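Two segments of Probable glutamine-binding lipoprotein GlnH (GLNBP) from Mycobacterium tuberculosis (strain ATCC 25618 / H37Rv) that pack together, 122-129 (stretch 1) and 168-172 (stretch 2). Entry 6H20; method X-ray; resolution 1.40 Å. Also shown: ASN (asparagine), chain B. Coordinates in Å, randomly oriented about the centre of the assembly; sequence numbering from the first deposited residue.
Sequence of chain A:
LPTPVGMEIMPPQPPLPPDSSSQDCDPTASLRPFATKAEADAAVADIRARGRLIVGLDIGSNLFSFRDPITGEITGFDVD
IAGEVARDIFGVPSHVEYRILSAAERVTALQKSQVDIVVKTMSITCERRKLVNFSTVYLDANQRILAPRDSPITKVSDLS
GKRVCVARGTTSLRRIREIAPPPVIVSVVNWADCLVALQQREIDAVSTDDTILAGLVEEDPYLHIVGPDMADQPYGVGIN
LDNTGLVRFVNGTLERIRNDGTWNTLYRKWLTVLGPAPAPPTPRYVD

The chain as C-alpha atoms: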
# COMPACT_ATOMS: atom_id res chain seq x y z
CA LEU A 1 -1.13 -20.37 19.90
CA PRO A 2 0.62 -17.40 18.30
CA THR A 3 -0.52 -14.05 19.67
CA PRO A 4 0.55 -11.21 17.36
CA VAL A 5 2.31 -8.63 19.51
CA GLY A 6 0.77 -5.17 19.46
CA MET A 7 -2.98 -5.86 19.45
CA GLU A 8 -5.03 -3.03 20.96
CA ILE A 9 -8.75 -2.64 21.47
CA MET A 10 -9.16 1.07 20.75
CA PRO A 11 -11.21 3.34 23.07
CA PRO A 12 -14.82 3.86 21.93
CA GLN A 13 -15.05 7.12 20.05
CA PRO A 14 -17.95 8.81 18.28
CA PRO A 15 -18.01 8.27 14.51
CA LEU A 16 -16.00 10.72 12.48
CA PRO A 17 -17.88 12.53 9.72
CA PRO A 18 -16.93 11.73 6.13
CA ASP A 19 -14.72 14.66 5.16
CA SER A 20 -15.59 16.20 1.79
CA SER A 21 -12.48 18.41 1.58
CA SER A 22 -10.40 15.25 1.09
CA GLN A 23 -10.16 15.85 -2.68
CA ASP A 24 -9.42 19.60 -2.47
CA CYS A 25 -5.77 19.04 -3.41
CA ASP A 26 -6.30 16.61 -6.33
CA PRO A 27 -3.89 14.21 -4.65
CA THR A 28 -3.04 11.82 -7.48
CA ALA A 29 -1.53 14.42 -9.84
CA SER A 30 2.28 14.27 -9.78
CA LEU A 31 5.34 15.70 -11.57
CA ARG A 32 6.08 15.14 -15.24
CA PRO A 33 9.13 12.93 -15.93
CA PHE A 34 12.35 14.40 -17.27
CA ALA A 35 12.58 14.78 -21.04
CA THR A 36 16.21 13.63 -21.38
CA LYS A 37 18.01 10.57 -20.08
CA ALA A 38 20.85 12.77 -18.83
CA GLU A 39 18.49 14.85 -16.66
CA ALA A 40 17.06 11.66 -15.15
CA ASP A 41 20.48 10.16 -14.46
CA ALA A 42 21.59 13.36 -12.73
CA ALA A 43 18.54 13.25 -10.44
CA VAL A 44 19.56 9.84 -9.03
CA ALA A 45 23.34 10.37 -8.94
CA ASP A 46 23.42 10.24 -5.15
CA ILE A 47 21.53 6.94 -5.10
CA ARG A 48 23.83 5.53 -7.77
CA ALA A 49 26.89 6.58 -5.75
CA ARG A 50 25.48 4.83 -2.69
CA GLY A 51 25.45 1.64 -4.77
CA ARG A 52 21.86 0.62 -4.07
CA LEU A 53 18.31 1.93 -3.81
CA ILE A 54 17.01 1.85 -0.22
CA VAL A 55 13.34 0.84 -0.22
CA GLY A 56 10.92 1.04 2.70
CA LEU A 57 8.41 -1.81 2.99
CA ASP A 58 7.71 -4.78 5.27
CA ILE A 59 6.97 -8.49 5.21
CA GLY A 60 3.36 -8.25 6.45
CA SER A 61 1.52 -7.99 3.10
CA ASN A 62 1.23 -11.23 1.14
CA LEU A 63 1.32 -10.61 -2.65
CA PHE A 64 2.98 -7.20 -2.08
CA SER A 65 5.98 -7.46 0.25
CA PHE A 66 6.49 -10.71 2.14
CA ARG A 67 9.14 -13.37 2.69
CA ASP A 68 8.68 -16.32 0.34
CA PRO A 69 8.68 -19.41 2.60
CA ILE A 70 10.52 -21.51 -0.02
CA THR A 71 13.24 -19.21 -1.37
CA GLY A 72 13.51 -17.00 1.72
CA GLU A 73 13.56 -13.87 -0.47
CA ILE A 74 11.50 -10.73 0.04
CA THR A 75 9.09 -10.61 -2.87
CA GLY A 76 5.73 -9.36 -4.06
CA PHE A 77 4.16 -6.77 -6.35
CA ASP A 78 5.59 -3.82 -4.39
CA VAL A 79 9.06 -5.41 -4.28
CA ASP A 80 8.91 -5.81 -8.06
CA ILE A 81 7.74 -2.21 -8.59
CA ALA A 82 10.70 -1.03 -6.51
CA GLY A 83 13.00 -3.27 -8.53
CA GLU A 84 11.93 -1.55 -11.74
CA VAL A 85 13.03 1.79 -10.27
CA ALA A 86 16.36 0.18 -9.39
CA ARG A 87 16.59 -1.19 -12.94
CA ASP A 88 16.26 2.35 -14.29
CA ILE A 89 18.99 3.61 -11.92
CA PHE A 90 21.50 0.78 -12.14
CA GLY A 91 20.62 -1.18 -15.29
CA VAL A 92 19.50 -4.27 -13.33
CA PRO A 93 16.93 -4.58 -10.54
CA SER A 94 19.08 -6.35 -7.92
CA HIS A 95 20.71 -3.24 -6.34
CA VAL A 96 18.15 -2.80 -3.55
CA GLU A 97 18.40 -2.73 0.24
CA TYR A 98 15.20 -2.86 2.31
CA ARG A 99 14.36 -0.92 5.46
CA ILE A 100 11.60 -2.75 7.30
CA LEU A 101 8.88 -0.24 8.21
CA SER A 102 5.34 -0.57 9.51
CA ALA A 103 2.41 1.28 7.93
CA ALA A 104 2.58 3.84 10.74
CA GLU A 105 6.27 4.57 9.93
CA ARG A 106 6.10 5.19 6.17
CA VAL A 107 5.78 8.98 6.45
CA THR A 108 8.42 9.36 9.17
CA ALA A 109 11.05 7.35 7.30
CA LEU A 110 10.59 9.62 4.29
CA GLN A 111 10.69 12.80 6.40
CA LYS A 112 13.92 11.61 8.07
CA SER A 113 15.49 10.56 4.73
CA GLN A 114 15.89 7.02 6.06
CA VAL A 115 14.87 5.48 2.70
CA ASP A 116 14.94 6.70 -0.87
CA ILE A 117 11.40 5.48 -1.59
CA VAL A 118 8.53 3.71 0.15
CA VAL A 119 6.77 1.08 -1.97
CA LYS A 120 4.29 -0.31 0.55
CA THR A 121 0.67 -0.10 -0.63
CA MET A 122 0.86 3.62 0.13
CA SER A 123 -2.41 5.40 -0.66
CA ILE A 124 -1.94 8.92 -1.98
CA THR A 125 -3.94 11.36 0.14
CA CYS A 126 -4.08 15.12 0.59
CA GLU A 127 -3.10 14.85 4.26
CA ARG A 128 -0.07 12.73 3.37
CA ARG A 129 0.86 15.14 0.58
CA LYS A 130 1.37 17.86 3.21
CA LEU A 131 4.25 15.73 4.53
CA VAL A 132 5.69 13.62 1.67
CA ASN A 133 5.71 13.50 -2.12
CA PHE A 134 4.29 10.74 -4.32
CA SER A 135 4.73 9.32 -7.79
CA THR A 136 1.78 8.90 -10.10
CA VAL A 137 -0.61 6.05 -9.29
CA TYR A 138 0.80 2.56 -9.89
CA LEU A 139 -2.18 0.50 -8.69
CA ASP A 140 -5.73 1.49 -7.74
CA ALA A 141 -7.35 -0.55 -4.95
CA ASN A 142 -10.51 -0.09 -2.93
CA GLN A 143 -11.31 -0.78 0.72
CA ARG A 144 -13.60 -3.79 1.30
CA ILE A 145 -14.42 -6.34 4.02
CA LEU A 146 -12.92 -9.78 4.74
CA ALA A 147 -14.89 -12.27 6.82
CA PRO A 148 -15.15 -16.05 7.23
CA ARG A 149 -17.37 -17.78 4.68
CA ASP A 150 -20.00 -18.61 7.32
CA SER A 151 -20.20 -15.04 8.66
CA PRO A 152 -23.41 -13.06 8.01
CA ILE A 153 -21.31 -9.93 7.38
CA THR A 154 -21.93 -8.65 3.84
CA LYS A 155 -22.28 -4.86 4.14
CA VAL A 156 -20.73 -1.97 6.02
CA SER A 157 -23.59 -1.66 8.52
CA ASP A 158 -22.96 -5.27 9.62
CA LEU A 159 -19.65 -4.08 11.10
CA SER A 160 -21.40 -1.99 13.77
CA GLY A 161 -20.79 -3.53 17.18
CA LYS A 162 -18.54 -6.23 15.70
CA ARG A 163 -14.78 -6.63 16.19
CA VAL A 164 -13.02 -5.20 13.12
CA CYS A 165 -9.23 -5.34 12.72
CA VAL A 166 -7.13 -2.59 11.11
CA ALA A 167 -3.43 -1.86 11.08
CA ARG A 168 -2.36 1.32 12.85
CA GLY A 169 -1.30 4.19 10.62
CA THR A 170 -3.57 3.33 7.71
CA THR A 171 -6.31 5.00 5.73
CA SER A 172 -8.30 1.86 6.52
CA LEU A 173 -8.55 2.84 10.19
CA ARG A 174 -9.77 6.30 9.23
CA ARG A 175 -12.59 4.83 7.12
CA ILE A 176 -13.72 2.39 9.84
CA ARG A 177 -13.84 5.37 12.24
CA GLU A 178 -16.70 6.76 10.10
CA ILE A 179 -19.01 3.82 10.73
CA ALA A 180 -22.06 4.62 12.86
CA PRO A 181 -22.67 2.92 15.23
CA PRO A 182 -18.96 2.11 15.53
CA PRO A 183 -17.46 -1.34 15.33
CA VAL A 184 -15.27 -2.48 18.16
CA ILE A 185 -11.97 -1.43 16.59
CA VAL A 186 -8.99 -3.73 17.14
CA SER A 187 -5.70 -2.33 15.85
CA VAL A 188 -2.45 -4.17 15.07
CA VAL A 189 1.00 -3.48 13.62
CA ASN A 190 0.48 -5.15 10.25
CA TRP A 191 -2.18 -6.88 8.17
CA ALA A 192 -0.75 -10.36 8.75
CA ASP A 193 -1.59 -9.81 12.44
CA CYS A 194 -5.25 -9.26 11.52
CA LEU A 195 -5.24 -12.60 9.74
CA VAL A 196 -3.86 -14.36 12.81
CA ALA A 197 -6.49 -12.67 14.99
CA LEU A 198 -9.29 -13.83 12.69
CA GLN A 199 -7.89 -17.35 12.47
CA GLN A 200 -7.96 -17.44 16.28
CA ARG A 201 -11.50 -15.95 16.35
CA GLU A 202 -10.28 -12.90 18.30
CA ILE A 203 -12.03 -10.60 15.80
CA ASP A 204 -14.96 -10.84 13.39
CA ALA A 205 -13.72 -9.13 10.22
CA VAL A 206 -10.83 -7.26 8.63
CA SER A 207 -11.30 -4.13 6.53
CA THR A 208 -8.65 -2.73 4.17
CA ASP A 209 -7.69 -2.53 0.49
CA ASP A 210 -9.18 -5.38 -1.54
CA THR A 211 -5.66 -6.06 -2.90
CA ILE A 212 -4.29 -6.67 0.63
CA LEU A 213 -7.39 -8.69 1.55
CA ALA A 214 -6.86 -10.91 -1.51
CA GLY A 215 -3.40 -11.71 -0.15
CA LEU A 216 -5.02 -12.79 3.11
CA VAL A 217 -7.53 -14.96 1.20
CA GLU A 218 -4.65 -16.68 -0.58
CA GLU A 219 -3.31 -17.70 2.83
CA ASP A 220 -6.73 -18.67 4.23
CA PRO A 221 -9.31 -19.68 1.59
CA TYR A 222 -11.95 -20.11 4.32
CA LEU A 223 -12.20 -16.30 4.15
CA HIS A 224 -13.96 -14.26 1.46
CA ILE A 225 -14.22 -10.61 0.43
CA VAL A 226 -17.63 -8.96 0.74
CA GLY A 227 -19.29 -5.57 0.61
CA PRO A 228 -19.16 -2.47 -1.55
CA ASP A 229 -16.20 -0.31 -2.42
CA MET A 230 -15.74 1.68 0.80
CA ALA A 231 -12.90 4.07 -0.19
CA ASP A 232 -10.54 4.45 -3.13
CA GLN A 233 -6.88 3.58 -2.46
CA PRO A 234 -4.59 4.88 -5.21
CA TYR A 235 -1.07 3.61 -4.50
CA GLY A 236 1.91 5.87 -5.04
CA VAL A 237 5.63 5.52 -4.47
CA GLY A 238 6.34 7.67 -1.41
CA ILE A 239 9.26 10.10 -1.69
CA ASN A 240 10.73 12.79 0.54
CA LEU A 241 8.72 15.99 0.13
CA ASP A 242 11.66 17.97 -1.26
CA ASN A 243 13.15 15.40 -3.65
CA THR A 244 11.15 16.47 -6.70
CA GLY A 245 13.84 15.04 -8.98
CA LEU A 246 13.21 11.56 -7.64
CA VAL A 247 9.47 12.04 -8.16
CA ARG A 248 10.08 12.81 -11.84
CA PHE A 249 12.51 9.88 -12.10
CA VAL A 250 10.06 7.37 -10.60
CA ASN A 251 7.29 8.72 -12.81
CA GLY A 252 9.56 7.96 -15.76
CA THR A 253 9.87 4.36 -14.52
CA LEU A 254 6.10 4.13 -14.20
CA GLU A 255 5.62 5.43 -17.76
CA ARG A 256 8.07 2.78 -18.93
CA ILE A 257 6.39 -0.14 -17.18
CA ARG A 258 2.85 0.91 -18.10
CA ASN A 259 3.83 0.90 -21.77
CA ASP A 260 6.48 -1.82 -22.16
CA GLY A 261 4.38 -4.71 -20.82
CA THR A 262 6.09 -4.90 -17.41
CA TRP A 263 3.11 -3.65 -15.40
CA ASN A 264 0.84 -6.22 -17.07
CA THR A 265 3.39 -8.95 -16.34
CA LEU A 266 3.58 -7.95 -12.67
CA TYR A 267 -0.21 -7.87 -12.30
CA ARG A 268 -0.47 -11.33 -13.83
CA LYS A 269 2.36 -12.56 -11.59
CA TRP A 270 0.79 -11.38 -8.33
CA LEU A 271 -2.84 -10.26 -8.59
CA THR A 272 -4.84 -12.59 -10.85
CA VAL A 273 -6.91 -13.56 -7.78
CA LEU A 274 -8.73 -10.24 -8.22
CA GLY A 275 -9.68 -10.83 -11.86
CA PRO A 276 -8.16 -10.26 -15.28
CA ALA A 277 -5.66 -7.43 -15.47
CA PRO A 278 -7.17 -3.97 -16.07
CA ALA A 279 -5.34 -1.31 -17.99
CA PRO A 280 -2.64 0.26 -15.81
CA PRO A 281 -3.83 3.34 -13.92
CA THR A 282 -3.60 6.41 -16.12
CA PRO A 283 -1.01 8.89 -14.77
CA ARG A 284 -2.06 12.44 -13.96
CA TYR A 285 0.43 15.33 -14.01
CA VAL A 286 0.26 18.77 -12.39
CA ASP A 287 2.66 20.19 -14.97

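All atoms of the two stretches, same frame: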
# COMPACT_ATOMS: atom_id res chain seq x y z
N MET A 122 0.99 2.33 -0.56
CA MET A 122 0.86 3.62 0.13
C MET A 122 -0.16 4.49 -0.60
O MET A 122 0.15 5.08 -1.64
CB MET A 122 2.20 4.32 0.27
CG MET A 122 2.15 5.44 1.29
SD MET A 122 3.79 6.09 1.57
CE MET A 122 3.42 7.33 2.79
N SER A 123 -1.37 4.57 -0.04
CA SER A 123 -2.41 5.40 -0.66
C SER A 123 -2.01 6.87 -0.66
O SER A 123 -1.54 7.42 0.34
CB SER A 123 -3.73 5.24 0.08
OG SER A 123 -4.18 3.92 -0.05
N ILE A 124 -2.23 7.50 -1.80
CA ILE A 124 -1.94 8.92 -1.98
C ILE A 124 -3.12 9.71 -1.45
O ILE A 124 -4.24 9.56 -1.94
CB ILE A 124 -1.73 9.23 -3.47
CG1 ILE A 124 -0.56 8.44 -4.07
CG2 ILE A 124 -1.51 10.74 -3.69
CD1 ILE A 124 -0.65 8.30 -5.61
N THR A 125 -2.88 10.55 -0.44
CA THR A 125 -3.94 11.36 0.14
C THR A 125 -3.46 12.81 0.28
O THR A 125 -2.26 13.09 0.30
CB THR A 125 -4.39 10.87 1.53
OG1 THR A 125 -3.33 11.08 2.48
CG2 THR A 125 -4.77 9.37 1.49
N CYS A 126 -4.43 13.71 0.41
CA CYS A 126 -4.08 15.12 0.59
C CYS A 126 -3.35 15.35 1.91
O CYS A 126 -2.38 16.11 1.96
CB CYS A 126 -5.34 15.98 0.50
SG CYS A 126 -5.95 16.10 -1.19
N GLU A 127 -3.80 14.69 2.98
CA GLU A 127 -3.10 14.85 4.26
C GLU A 127 -1.66 14.36 4.17
O GLU A 127 -0.74 15.01 4.68
CB GLU A 127 -3.86 14.12 5.37
CG GLU A 127 -5.03 14.90 5.94
CD GLU A 127 -4.65 16.31 6.37
OE1 GLU A 127 -5.14 17.27 5.76
OE2 GLU A 127 -3.87 16.45 7.34
N ARG A 128 -1.44 13.22 3.50
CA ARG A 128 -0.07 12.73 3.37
C ARG A 128 0.76 13.63 2.47
O ARG A 128 1.97 13.78 2.69
CB ARG A 128 -0.05 11.29 2.87
CG ARG A 128 -0.52 10.30 3.92
CD ARG A 128 -0.74 8.93 3.32
NE ARG A 128 -1.19 8.00 4.36
CZ ARG A 128 -1.48 6.72 4.14
NH1 ARG A 128 -1.35 6.22 2.91
NH2 ARG A 128 -1.87 5.94 5.14
N ARG A 129 0.13 14.25 1.48
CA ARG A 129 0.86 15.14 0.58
C ARG A 129 1.35 16.41 1.26
O ARG A 129 2.22 17.09 0.70
CB ARG A 129 0.01 15.46 -0.64
CG ARG A 129 0.22 14.47 -1.76
CD ARG A 129 -0.15 15.07 -3.10
NE ARG A 129 0.30 14.27 -4.24
CZ ARG A 129 1.54 14.28 -4.73
NH1 ARG A 129 2.48 15.03 -4.17
NH2 ARG A 129 1.85 13.53 -5.78
N ARG A 168 -2.54 -0.07 12.45
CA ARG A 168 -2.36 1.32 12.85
C ARG A 168 -1.65 2.08 11.73
O ARG A 168 -0.85 1.52 10.98
CB ARG A 168 -1.59 1.39 14.17
CG ARG A 168 -2.46 1.01 15.37
CD ARG A 168 -1.77 1.23 16.71
NE ARG A 168 -0.68 0.30 16.95
CZ ARG A 168 -0.83 -0.96 17.35
NH1 ARG A 168 -2.04 -1.47 17.55
NH2 ARG A 168 0.25 -1.72 17.55
N GLY A 169 -2.00 3.36 11.59
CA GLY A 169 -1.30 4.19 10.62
C GLY A 169 -1.83 4.08 9.22
O GLY A 169 -1.14 4.48 8.27
N THR A 170 -3.05 3.58 9.04
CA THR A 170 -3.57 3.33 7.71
C THR A 170 -4.80 4.17 7.42
O THR A 170 -5.51 4.61 8.33
CB THR A 170 -3.94 1.85 7.52
OG1 THR A 170 -4.98 1.49 8.45
CG2 THR A 170 -2.72 0.95 7.71
N THR A 171 -5.05 4.37 6.13
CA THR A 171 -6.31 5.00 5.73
C THR A 171 -7.48 4.12 6.09
O THR A 171 -8.59 4.63 6.30
CB THR A 171 -6.33 5.19 4.20
OG1 THR A 171 -6.13 3.91 3.58
CG2 THR A 171 -5.24 6.20 3.73
N SER A 172 -7.23 2.81 6.22
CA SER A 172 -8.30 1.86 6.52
C SER A 172 -8.92 2.16 7.88
O SER A 172 -10.14 2.11 8.04
CB SER A 172 -7.72 0.45 6.52
OG SER A 172 -6.90 0.24 5.40
N ASN B . -3.32 1.50 1.45
CA ASN B . -3.71 1.76 2.84
C ASN B . -2.88 2.90 3.39
O ASN B . -2.87 3.14 4.61
CB ASN B . -3.54 0.50 3.69
CG ASN B . -2.09 0.11 3.87
OD1 ASN B . -1.21 0.55 3.14
ND2 ASN B . -1.84 -0.70 4.88
OXT ASN B . -2.21 3.59 2.59

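This is a small contact bridged by a ligand: no hydrogen bond runs directly between the two stretches, and the polar link between them passes through the carboxylate of a bound asparagine, with a patch of van der Waals packing around Thr171 alongside. Only 161 Å² is buried, both sides summed, so the direct packing is modest.

The carboxylate is divided between the stretches. Its OXT is claimed by stretch 1, accepting from Ser123 N at 2.9 Å and from Arg128 NH1 at 2.8 Å. Its O is shared: Arg128 NH2 donates to ASN O at 3.0 Å, and Thr171 N, from stretch 2, donates to ASN O at 2.9 Å. Arg128 thus meets the carboxylate with two nitrogens and two oxygens, both bonds nearly straight at 170°, a pairing of opposite charges for which a planar guanidinium is well shaped. Ser123 serves the ligand twice, since ASN N also donates to Ser123 OG at 3.0 Å.

Reaching the ligand takes an extended arginine. Arg128 leaves the backbone with chi1 m and then runs t, t through chi2 and chi3, and its tip is steadied from its own stretch by a bond from Arg128 NH1 to Ser123 O at 2.8 Å. The base is fixed too: Thr125, at the N-cap position with chi1 p, accepts Arg128 N on OG1 at 3.0 Å. Threonine does double duty here, because its methyl faces the other stretch, Thr125 CG2 lying 3.9 Å from Thr171 CG2.

Thr171 is the centre of the direct packing, with the largest area covered by the opposite stretch. Its CA-to-CB bond points toward stretch 1, and its methyl CG2 lies over one face of the Arg128 guanidinium, 3.7 Å from Arg128 NH2, while also meeting Ser123 CB at 4.1 Å. A methyl suits that face, where it can pack without competing for the in-plane N-H groups. The hydroxyl of Thr171 is satisfied elsewhere in the structure.

The approach to Thr171 is mostly backbone. Gly169 O comes within 3.5 Å of Arg128 NH2, a contact rather than a hydrogen bond, and at phi/psi 84/18 a CB on this residue would be jammed against the carbonyl O of Arg168, so glycine fits the turn. Thr170 points its CB away from stretch 1, and its side chain caps a backbone N just past the stretch; its CA lies at the guanidinium edge, 4.0 Å from Arg128 NH2. Thr125 and Thr170 each cap a helix start, the one in stretch 1 only weakly bonded, and the bound asparagine completes the join.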